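Local coordinates for transcriptional regulator, LacI family (Arthrobacter sp., PDB 4RKR), which probably controls transcription in response to a sugar, and here holds a galactose-glucose disaccharide in the cleft between its two lobes, at residues Gly80-Ala85 with Leu94-Glu99; Thr16-Ala21 with Ala73-Leu78. All coordinates share one frame; numbering follows the deposited sequence.

Contact 1 (Gly80-Ala85 with Leu94-Glu99). With GLC (alpha-D-glucopyranose), chain E; GAL (beta-D-galactopyranose), chain B.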
ATOM      1  N   GLY A  80     -17.920  -7.794  -9.388  1.00 52.41           N
ATOM      2  CA  GLY A  80     -19.227  -8.242  -9.860  1.00 37.54           C
ATOM      3  C   GLY A  80     -19.224  -9.375 -10.868  1.00 52.34           C
ATOM      4  O   GLY A  80     -20.300  -9.823 -11.249  1.00 35.20           O
ATOM      5  N   TYR A  81     -18.041  -9.851 -11.290  1.00 30.74           N
ATOM      6  CA  TYR A  81     -17.949 -10.930 -12.304  1.00 41.51           C
ATOM      7  C   TYR A  81     -17.764 -12.357 -11.731  1.00 33.89           C
ATOM      8  O   TYR A  81     -17.390 -13.307 -12.442  1.00 26.09           O
ATOM      9  CB  TYR A  81     -16.839 -10.608 -13.305  1.00 50.07           C
ATOM     10  CG  TYR A  81     -17.160  -9.418 -14.168  1.00 34.52           C
ATOM     11  CD1 TYR A  81     -18.021  -9.543 -15.260  1.00 52.91           C
ATOM     12  CD2 TYR A  81     -16.619  -8.158 -13.894  1.00 62.24           C
ATOM     13  CE1 TYR A  81     -18.329  -8.454 -16.061  1.00 54.30           C
ATOM     14  CE2 TYR A  81     -16.920  -7.063 -14.690  1.00 41.27           C
ATOM     15  CZ  TYR A  81     -17.772  -7.220 -15.772  1.00 55.86           C
ATOM     16  OH  TYR A  81     -18.081  -6.150 -16.564  1.00 52.03           O
ATOM     17  N   ALA A  82     -18.062 -12.523 -10.454  1.00 29.14           N
ATOM     18  CA  ALA A  82     -17.924 -13.827  -9.805  1.00 27.06           C
ATOM     19  C   ALA A  82     -18.401 -14.981 -10.658  1.00 20.22           C
ATOM     20  O   ALA A  82     -17.647 -15.931 -10.902  1.00 35.06           O
ATOM     21  CB  ALA A  82     -18.668 -13.829  -8.503  1.00 23.20           C
ATOM     22  N   ASP A  83     -19.647 -14.885 -11.119  1.00 30.80           N
ATOM     23  CA  ASP A  83     -20.296 -15.969 -11.842  1.00 30.64           C
ATOM     24  C   ASP A  83     -19.566 -16.282 -13.156  1.00 46.23           C
ATOM     25  O   ASP A  83     -19.215 -17.421 -13.440  1.00 35.44           O
ATOM     26  CB  ASP A  83     -21.760 -15.617 -12.100  1.00 44.83           C
ATOM     27  CG  ASP A  83     -22.617 -16.837 -12.360  1.00 52.61           C
ATOM     28  OD1 ASP A  83     -22.606 -17.776 -11.536  1.00 54.12           O
ATOM     29  OD2 ASP A  83     -23.321 -16.843 -13.381  1.00 73.61           O
ATOM     30  N   GLN A  84     -19.306 -15.256 -13.942  1.00 34.49           N
ATOM     31  CA  GLN A  84     -18.677 -15.447 -15.235  1.00 25.94           C
ATOM     32  C   GLN A  84     -17.260 -15.921 -15.108  1.00 38.01           C
ATOM     33  O   GLN A  84     -16.783 -16.659 -15.955  1.00 30.56           O
ATOM     34  CB  GLN A  84     -18.730 -14.157 -16.044  1.00 43.46           C
ATOM     35  CG  GLN A  84     -20.136 -13.870 -16.550  1.00 38.01           C
ATOM     36  CD  GLN A  84     -20.314 -12.447 -17.021  1.00 70.99           C
ATOM     37  OE1 GLN A  84     -21.018 -11.666 -16.389  1.00 78.18           O
ATOM     38  NE2 GLN A  84     -19.674 -12.099 -18.133  1.00 57.69           N
ATOM     39  N   ALA A  85     -16.593 -15.511 -14.040  1.00 19.54           N
ATOM     40  CA  ALA A  85     -15.217 -15.922 -13.811  1.00 38.00           C
ATOM     41  C   ALA A  85     -15.106 -17.406 -13.456  1.00 31.19           C
ATOM     42  O   ALA A  85     -14.199 -18.079 -13.943  1.00 28.34           O
ATOM     43  CB  ALA A  85     -14.589 -15.071 -12.725  1.00 30.40           C
ATOM     44  N   LEU A  94     -12.746 -20.738  -7.756  1.00 22.76           N
ATOM     45  CA  LEU A  94     -12.727 -19.321  -7.512  1.00 24.44           C
ATOM     46  C   LEU A  94     -13.265 -19.079  -6.115  1.00 25.09           C
ATOM     47  O   LEU A  94     -14.341 -19.575  -5.758  1.00 32.14           O
ATOM     48  CB  LEU A  94     -13.627 -18.588  -8.504  1.00 39.14           C
ATOM     49  CG  LEU A  94     -13.754 -17.072  -8.289  1.00 30.29           C
ATOM     50  CD1 LEU A  94     -12.379 -16.413  -8.397  1.00 28.17           C
ATOM     51  CD2 LEU A  94     -14.731 -16.471  -9.293  1.00 32.04           C
ATOM     52  N   ILE A  95     -12.517 -18.300  -5.346  1.00 29.37           N
ATOM     53  CA  ILE A  95     -12.966 -17.799  -4.071  1.00 30.75           C
ATOM     54  C   ILE A  95     -13.056 -16.299  -4.192  1.00 25.24           C
ATOM     55  O   ILE A  95     -12.027 -15.635  -4.394  1.00 31.94           O
ATOM     56  CB  ILE A  95     -11.954 -18.135  -2.976  1.00 29.00           C
ATOM     57  CG1 ILE A  95     -11.818 -19.658  -2.880  1.00 36.62           C
ATOM     58  CG2 ILE A  95     -12.402 -17.528  -1.643  1.00 37.79           C
ATOM     59  CD1 ILE A  95     -10.707 -20.110  -1.971  1.00 67.93           C
ATOM     60  N   VAL A  96     -14.279 -15.776  -4.087  1.00 31.84           N
ATOM     61  CA  VAL A  96     -14.541 -14.330  -4.230  1.00 49.79           C
ATOM     62  C   VAL A  96     -14.787 -13.703  -2.872  1.00 35.06           C
ATOM     63  O   VAL A  96     -15.283 -14.369  -1.968  1.00 35.48           O
ATOM     64  CB  VAL A  96     -15.756 -14.015  -5.137  1.00 28.34           C
ATOM     65  CG1 VAL A  96     -15.565 -14.594  -6.524  1.00 82.51           C
ATOM     66  CG2 VAL A  96     -17.054 -14.528  -4.545  1.00 43.63           C
ATOM     67  N   LEU A  97     -14.438 -12.424  -2.736  1.00 28.52           N
ATOM     68  CA  LEU A  97     -14.715 -11.672  -1.501  1.00 26.30           C
ATOM     69  C   LEU A  97     -15.715 -10.563  -1.730  1.00 21.14           C
ATOM     70  O   LEU A  97     -15.756  -9.935  -2.799  1.00 32.34           O
ATOM     71  CB  LEU A  97     -13.437 -11.073  -0.909  1.00 34.12           C
ATOM     72  CG  LEU A  97     -12.563 -12.126  -0.226  1.00 50.80           C
ATOM     73  CD1 LEU A  97     -11.505 -12.648  -1.174  1.00 35.58           C
ATOM     74  CD2 LEU A  97     -11.918 -11.584   1.028  1.00 47.77           C
ATOM     75  N   ASP A  98     -16.556 -10.373  -0.720  1.00 34.16           N
ATOM     76  CA  ASP A  98     -17.372  -9.184  -0.597  1.00 39.89           C
ATOM     77  C   ASP A  98     -18.279  -8.930  -1.796  1.00 31.33           C
ATOM     78  O   ASP A  98     -18.473  -7.786  -2.174  1.00 40.36           O
ATOM     79  CB  ASP A  98     -16.442  -7.986  -0.372  1.00 38.13           C
ATOM     80  CG  ASP A  98     -17.107  -6.838   0.367  1.00 44.63           C
ATOM     81  OD1 ASP A  98     -18.247  -6.963   0.887  1.00 40.30           O
ATOM     82  OD2 ASP A  98     -16.457  -5.784   0.413  1.00 45.60           O
ATOM     83  N   GLU A  99     -18.811  -9.992  -2.405  1.00 32.15           N
ATOM     84  CA  GLU A  99     -19.825  -9.844  -3.451  1.00 29.29           C
ATOM     85  C   GLU A  99     -20.645 -11.105  -3.607  1.00 28.57           C
ATOM     86  O   GLU A  99     -20.274 -12.160  -3.109  1.00 38.36           O
ATOM     87  CB  GLU A  99     -19.203  -9.472  -4.806  1.00 34.94           C
ATOM     88  CG  GLU A  99     -18.321 -10.538  -5.451  1.00 65.54           C
ATOM     89  CD  GLU A  99     -17.856 -10.140  -6.849  1.00 50.27           C
ATOM     90  OE1 GLU A  99     -18.569 -10.457  -7.809  1.00 34.90           O
ATOM     91  OE2 GLU A  99     -16.772  -9.517  -7.008  1.00 42.02           O
TER
HETATM   92  C1  GLC E   1     -17.662  -4.710  -4.116  1.00 53.58           C
HETATM   93  C2  GLC E   1     -17.889  -4.706  -2.601  1.00 58.90           C
HETATM   94  C3  GLC E   1     -17.196  -3.535  -1.936  1.00 34.00           C
HETATM   95  C4  GLC E   1     -15.732  -3.539  -2.314  1.00 42.61           C
HETATM   96  C5  GLC E   1     -15.614  -3.469  -3.833  1.00 36.86           C
HETATM   97  C6  GLC E   1     -14.152  -3.458  -4.255  1.00 39.75           C
HETATM   98  O1  GLC E   1     -18.382  -3.628  -4.708  1.00 69.31           O
HETATM   99  O2  GLC E   1     -19.280  -4.588  -2.294  1.00 62.89           O
HETATM  100  O3  GLC E   1     -17.383  -3.595  -0.521  1.00 50.31           O
HETATM  101  O4  GLC E   1     -15.122  -2.388  -1.735  1.00 42.72           O
HETATM  102  O5  GLC E   1     -16.280  -4.566  -4.464  1.00 41.31           O
HETATM  103  O6  GLC E   1     -14.064  -3.645  -5.673  1.00 84.97           O
HETATM  104  C1  GAL B   2     -13.982  -2.685  -0.945  1.00 30.08           C
HETATM  105  C2  GAL B   2     -13.356  -1.387  -0.433  1.00 36.89           C
HETATM  106  C3  GAL B   2     -12.186  -1.681   0.504  1.00 34.92           C
HETATM  107  C4  GAL B   2     -12.605  -2.667   1.581  1.00 33.25           C
HETATM  108  C5  GAL B   2     -13.267  -3.891   0.968  1.00 38.23           C
HETATM  109  C6  GAL B   2     -13.772  -4.812   2.065  1.00 38.33           C
HETATM  110  O2  GAL B   2     -12.885  -0.644  -1.562  1.00 46.42           O
HETATM  111  O3  GAL B   2     -11.703  -0.505   1.162  1.00 29.34           O
HETATM  112  O4  GAL B   2     -13.515  -2.025   2.468  1.00 23.62           O
HETATM  113  O5  GAL B   2     -14.369  -3.519   0.140  1.00 32.51           O
HETATM  114  O6  GAL B   2     -14.044  -6.091   1.491  1.00 33.23           O
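The first turn of helix 82-89 rides over strand 94-97, with the CA atoms of A82 and V96 6.5 Å apart, while the loop at G80 swings towards E99 just past the strand's end. A82 meets both regions: its CB packs against V96 CG1 at 3.8 Å and also nears the E99 carboxylate. One helical turn after A82, A85 CB meets L94 CD2 at 3.7 Å, and the same leucine methyl lies close to the carbonyl oxygen of A82. The polar half of the contact belongs to E99, whose CG sits between the backbone N and the carbonyl carbon (chi1 66°) before the chain runs out extended to the loop. G80 N gives a nearly straight hydrogen bond of 3.2 Å to E99 OE2, reaching it from above the carboxylate plane, and L78 N binds the same oxygen. The other oxygen, E99 OE1, takes a weak 3.4 Å bond from A82 N, directly after the N-cap residue Y81, where the helix end would probably stabilise a negative charge. G80 turns here with a positive phi, at which a CB would press on the preceding carbonyl oxygen. Beside E99, D98 OD2 accepts hydrogen bonds from GLC O3 (2.6 Å) and GAL O6 (2.7 Å). This is the helix-to-strand return of a beta-alpha-beta crossover, with the sugar site at the carboxyl end of its strands, as in periplasmic-binding-protein-like folds.

Contact 2 (Thr16-Ala21 with Ala73-Leu78). With GAL (beta-D-galactopyranose), chain B.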
ATOM      1  N   THR A  16       1.341 -26.037  -6.271  1.00 32.89           N
ATOM      2  CA  THR A  16       0.072 -25.396  -6.527  1.00 33.07           C
ATOM      3  C   THR A  16       0.307 -23.927  -6.820  1.00 31.14           C
ATOM      4  O   THR A  16       1.162 -23.303  -6.209  1.00 38.58           O
ATOM      5  CB  THR A  16      -0.832 -25.518  -5.305  1.00 40.41           C
ATOM      6  OG1 THR A  16      -1.183 -26.895  -5.133  1.00 41.49           O
ATOM      7  CG2 THR A  16      -2.082 -24.663  -5.457  1.00 33.12           C
ATOM      8  N   SER A  17      -0.476 -23.388  -7.745  1.00 34.74           N
ATOM      9  CA  SER A  17      -0.342 -22.013  -8.198  1.00 42.23           C
ATOM     10  C   SER A  17      -1.661 -21.283  -8.035  1.00 28.78           C
ATOM     11  O   SER A  17      -2.661 -21.688  -8.615  1.00 35.77           O
ATOM     12  CB  SER A  17       0.064 -21.996  -9.670  1.00 42.31           C
ATOM     13  OG  SER A  17       0.151 -20.675 -10.162  1.00 51.14           O
ATOM     14  N   VAL A  18      -1.637 -20.185  -7.276  1.00 24.55           N
ATOM     15  CA  VAL A  18      -2.814 -19.366  -7.015  1.00 36.50           C
ATOM     16  C   VAL A  18      -2.725 -17.947  -7.609  1.00 34.74           C
ATOM     17  O   VAL A  18      -1.722 -17.250  -7.474  1.00 30.18           O
ATOM     18  CB  VAL A  18      -3.065 -19.252  -5.503  1.00 36.78           C
ATOM     19  CG1 VAL A  18      -4.361 -18.495  -5.241  1.00 47.53           C
ATOM     20  CG2 VAL A  18      -3.115 -20.639  -4.887  1.00 43.60           C
ATOM     21  N   GLY A  19      -3.809 -17.530  -8.249  1.00 32.60           N
ATOM     22  CA  GLY A  19      -3.937 -16.179  -8.757  1.00 30.65           C
ATOM     23  C   GLY A  19      -4.704 -15.283  -7.810  1.00 26.67           C
ATOM     24  O   GLY A  19      -5.724 -15.661  -7.246  1.00 28.14           O
ATOM     25  N   LEU A  20      -4.204 -14.072  -7.642  1.00 23.82           N
ATOM     26  CA  LEU A  20      -4.838 -13.110  -6.785  1.00 17.69           C
ATOM     27  C   LEU A  20      -5.213 -11.929  -7.666  1.00 29.87           C
ATOM     28  O   LEU A  20      -4.348 -11.252  -8.227  1.00 27.83           O
ATOM     29  CB  LEU A  20      -3.864 -12.720  -5.679  1.00 34.49           C
ATOM     30  CG  LEU A  20      -4.402 -12.013  -4.442  1.00 34.54           C
ATOM     31  CD1 LEU A  20      -5.448 -12.860  -3.732  1.00 72.44           C
ATOM     32  CD2 LEU A  20      -3.242 -11.694  -3.521  1.00 73.35           C
ATOM     33  N   ALA A  21      -6.513 -11.732  -7.846  1.00 26.76           N
ATOM     34  CA  ALA A  21      -7.014 -10.586  -8.586  1.00 41.49           C
ATOM     35  C   ALA A  21      -7.422  -9.461  -7.630  1.00 41.43           C
ATOM     36  O   ALA A  21      -8.298  -9.663  -6.798  1.00 21.86           O
ATOM     37  CB  ALA A  21      -8.204 -11.013  -9.407  1.00 27.71           C
ATOM     38  N   ALA A  73      -6.218 -22.003  -9.198  1.00 34.46           N
ATOM     39  CA  ALA A  73      -7.267 -21.391  -8.397  1.00 40.02           C
ATOM     40  C   ALA A  73      -7.089 -19.880  -8.379  1.00 27.03           C
ATOM     41  O   ALA A  73      -6.005 -19.364  -8.653  1.00 31.45           O
ATOM     42  CB  ALA A  73      -7.227 -21.929  -6.981  1.00 23.18           C
ATOM     43  N   VAL A  74      -8.170 -19.179  -8.067  1.00 30.56           N
ATOM     44  CA  VAL A  74      -8.134 -17.735  -7.949  1.00 24.19           C
ATOM     45  C   VAL A  74      -8.821 -17.313  -6.691  1.00 22.83           C
ATOM     46  O   VAL A  74      -9.901 -17.803  -6.358  1.00 31.71           O
ATOM     47  CB  VAL A  74      -8.831 -17.023  -9.127  1.00 37.43           C
ATOM     48  CG1 VAL A  74      -9.005 -15.537  -8.832  1.00 30.88           C
ATOM     49  CG2 VAL A  74      -8.027 -17.215 -10.397  1.00 36.33           C
ATOM     50  N   ILE A  75      -8.178 -16.387  -6.001  1.00 23.85           N
ATOM     51  CA  ILE A  75      -8.791 -15.665  -4.906  1.00 24.80           C
ATOM     52  C   ILE A  75      -8.851 -14.202  -5.340  1.00 30.05           C
ATOM     53  O   ILE A  75      -7.866 -13.645  -5.848  1.00 28.41           O
ATOM     54  CB  ILE A  75      -7.914 -15.755  -3.666  1.00 24.97           C
ATOM     55  CG1 ILE A  75      -7.868 -17.193  -3.171  1.00 32.02           C
ATOM     56  CG2 ILE A  75      -8.413 -14.779  -2.588  1.00 42.20           C
ATOM     57  CD1 ILE A  75      -6.775 -17.445  -2.143  1.00 34.31           C
ATOM     58  N   GLY A  76      -9.982 -13.557  -5.147  1.00 30.22           N
ATOM     59  CA  GLY A  76     -10.054 -12.185  -5.607  1.00 48.87           C
ATOM     60  C   GLY A  76     -11.286 -11.377  -5.322  1.00 33.93           C
ATOM     61  O   GLY A  76     -12.363 -11.899  -4.972  1.00 34.85           O
ATOM     62  N   TYR A  77     -11.092 -10.075  -5.479  1.00 34.74           N
ATOM     63  CA  TYR A  77     -12.175  -9.118  -5.586  1.00 27.71           C
ATOM     64  C   TYR A  77     -12.426  -8.923  -7.080  1.00 25.52           C
ATOM     65  O   TYR A  77     -11.545  -8.453  -7.798  1.00 25.62           O
ATOM     66  CB  TYR A  77     -11.777  -7.809  -4.921  1.00 29.10           C
ATOM     67  CG  TYR A  77     -11.859  -7.824  -3.407  1.00 30.84           C
ATOM     68  CD1 TYR A  77     -10.836  -8.381  -2.628  1.00 31.32           C
ATOM     69  CD2 TYR A  77     -12.946  -7.255  -2.754  1.00 31.00           C
ATOM     70  CE1 TYR A  77     -10.913  -8.379  -1.241  1.00 33.65           C
ATOM     71  CE2 TYR A  77     -13.035  -7.251  -1.370  1.00 37.66           C
ATOM     72  CZ  TYR A  77     -12.019  -7.802  -0.627  1.00 27.93           C
ATOM     73  OH  TYR A  77     -12.134  -7.812   0.719  1.00 32.23           O
ATOM     74  N   LEU A  78     -13.619  -9.290  -7.553  1.00 33.86           N
ATOM     75  CA  LEU A  78     -13.861  -9.403  -8.995  1.00 34.56           C
ATOM     76  C   LEU A  78     -14.775  -8.355  -9.585  1.00 37.45           C
ATOM     77  O   LEU A  78     -15.103  -8.438 -10.770  1.00 29.09           O
ATOM     78  CB  LEU A  78     -14.422 -10.792  -9.334  1.00 30.37           C
ATOM     79  CG  LEU A  78     -13.491 -12.007  -9.167  1.00 45.39           C
ATOM     80  CD1 LEU A  78     -13.971 -13.122 -10.074  1.00 70.98           C
ATOM     81  CD2 LEU A  78     -12.028 -11.708  -9.478  1.00 44.61           C
TER
HETATM   82  C1  GAL B   2     -13.982  -2.685  -0.945  1.00 30.08           C
HETATM   83  C2  GAL B   2     -13.356  -1.387  -0.433  1.00 36.89           C
HETATM   84  C3  GAL B   2     -12.186  -1.681   0.504  1.00 34.92           C
HETATM   85  C4  GAL B   2     -12.605  -2.667   1.581  1.00 33.25           C
HETATM   86  C5  GAL B   2     -13.267  -3.891   0.968  1.00 38.23           C
HETATM   87  C6  GAL B   2     -13.772  -4.812   2.065  1.00 38.33           C
HETATM   88  O2  GAL B   2     -12.885  -0.644  -1.562  1.00 46.42           O
HETATM   89  O3  GAL B   2     -11.703  -0.505   1.162  1.00 29.34           O
HETATM   90  O4  GAL B   2     -13.515  -2.025   2.468  1.00 23.62           O
HETATM   91  O5  GAL B   2     -14.369  -3.519   0.140  1.00 32.51           O
HETATM   92  O6  GAL B   2     -14.044  -6.091   1.491  1.00 33.23           O
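G19 is joined to strand 73-76 by both its peptide groups: its N bonds A73 O at 2.9 Å, and its O accepts I75 N at 2.8 Å. Two residues further the pattern repeats, A21 N reaching I75 O at 3.1 Å and A21 O taking Y77 N at the same length. G19 has no side chain, and a CB in that place would come close to V74 CG2. On the face carrying V18, L20 and I75, the L20 methyl CD1 lies 3.7 Å from I75 CG2, and V18 CG1 makes a looser contact with I75 CD1. L20 gets there with CG anti to its backbone N (chi1 -164°), which brings CD1 over the neighbouring strand. The A21 methyl is on the other face, 3.9 Å from L78 CD2. The two strands run parallel with a twist of 27°, as is usual in the Rossmann-like lobes of LacI-family sensor domains, where loops at the carboxyl ends of the strands form the sugar site. Y77, next after G76, extends its ring to that site: GAL O6 lies at the ring edge, in its plane, 2.7 Å from Y77 OH. The same hydroxyl is hydrogen-bonded to Y29 OH, and F30 and F33 meet the ring edge-to-face. A phenylalanine here would keep the ring, but GAL O6 and Y29 OH would probably lose the hydroxyl they share. Further out, helix 29-43 covers L20 through F33, A34 and V37, with V37 also touching I75. Behind the A21 face, V74 packs on L89 of helix 82-89 and on L94, while strand 47-52 flanks strand 17-22 on the edge away from strand 73-76.

Overall arrangement
From the N terminus, the chain lays down strand 17-22, then runs through helix 29-43, strand 47-52 and helix 60-67 before strand 73-76 returns alongside the first; contact 2 closes this excursion of 51 residues. Only then does contact 1 open, closing a much shorter loop of eight residues within the next crossover. The two are therefore in series, neither nested nor crossed, with centres about 11 Å apart. They are joined through the sheet, where I95 N lies 2.8 Å from V74 O, and through the packing of A85 against L78. Together they tie three neighbouring strands and helix 82-89 into one lobe, and each contributes a residue to the galactose end of the sugar.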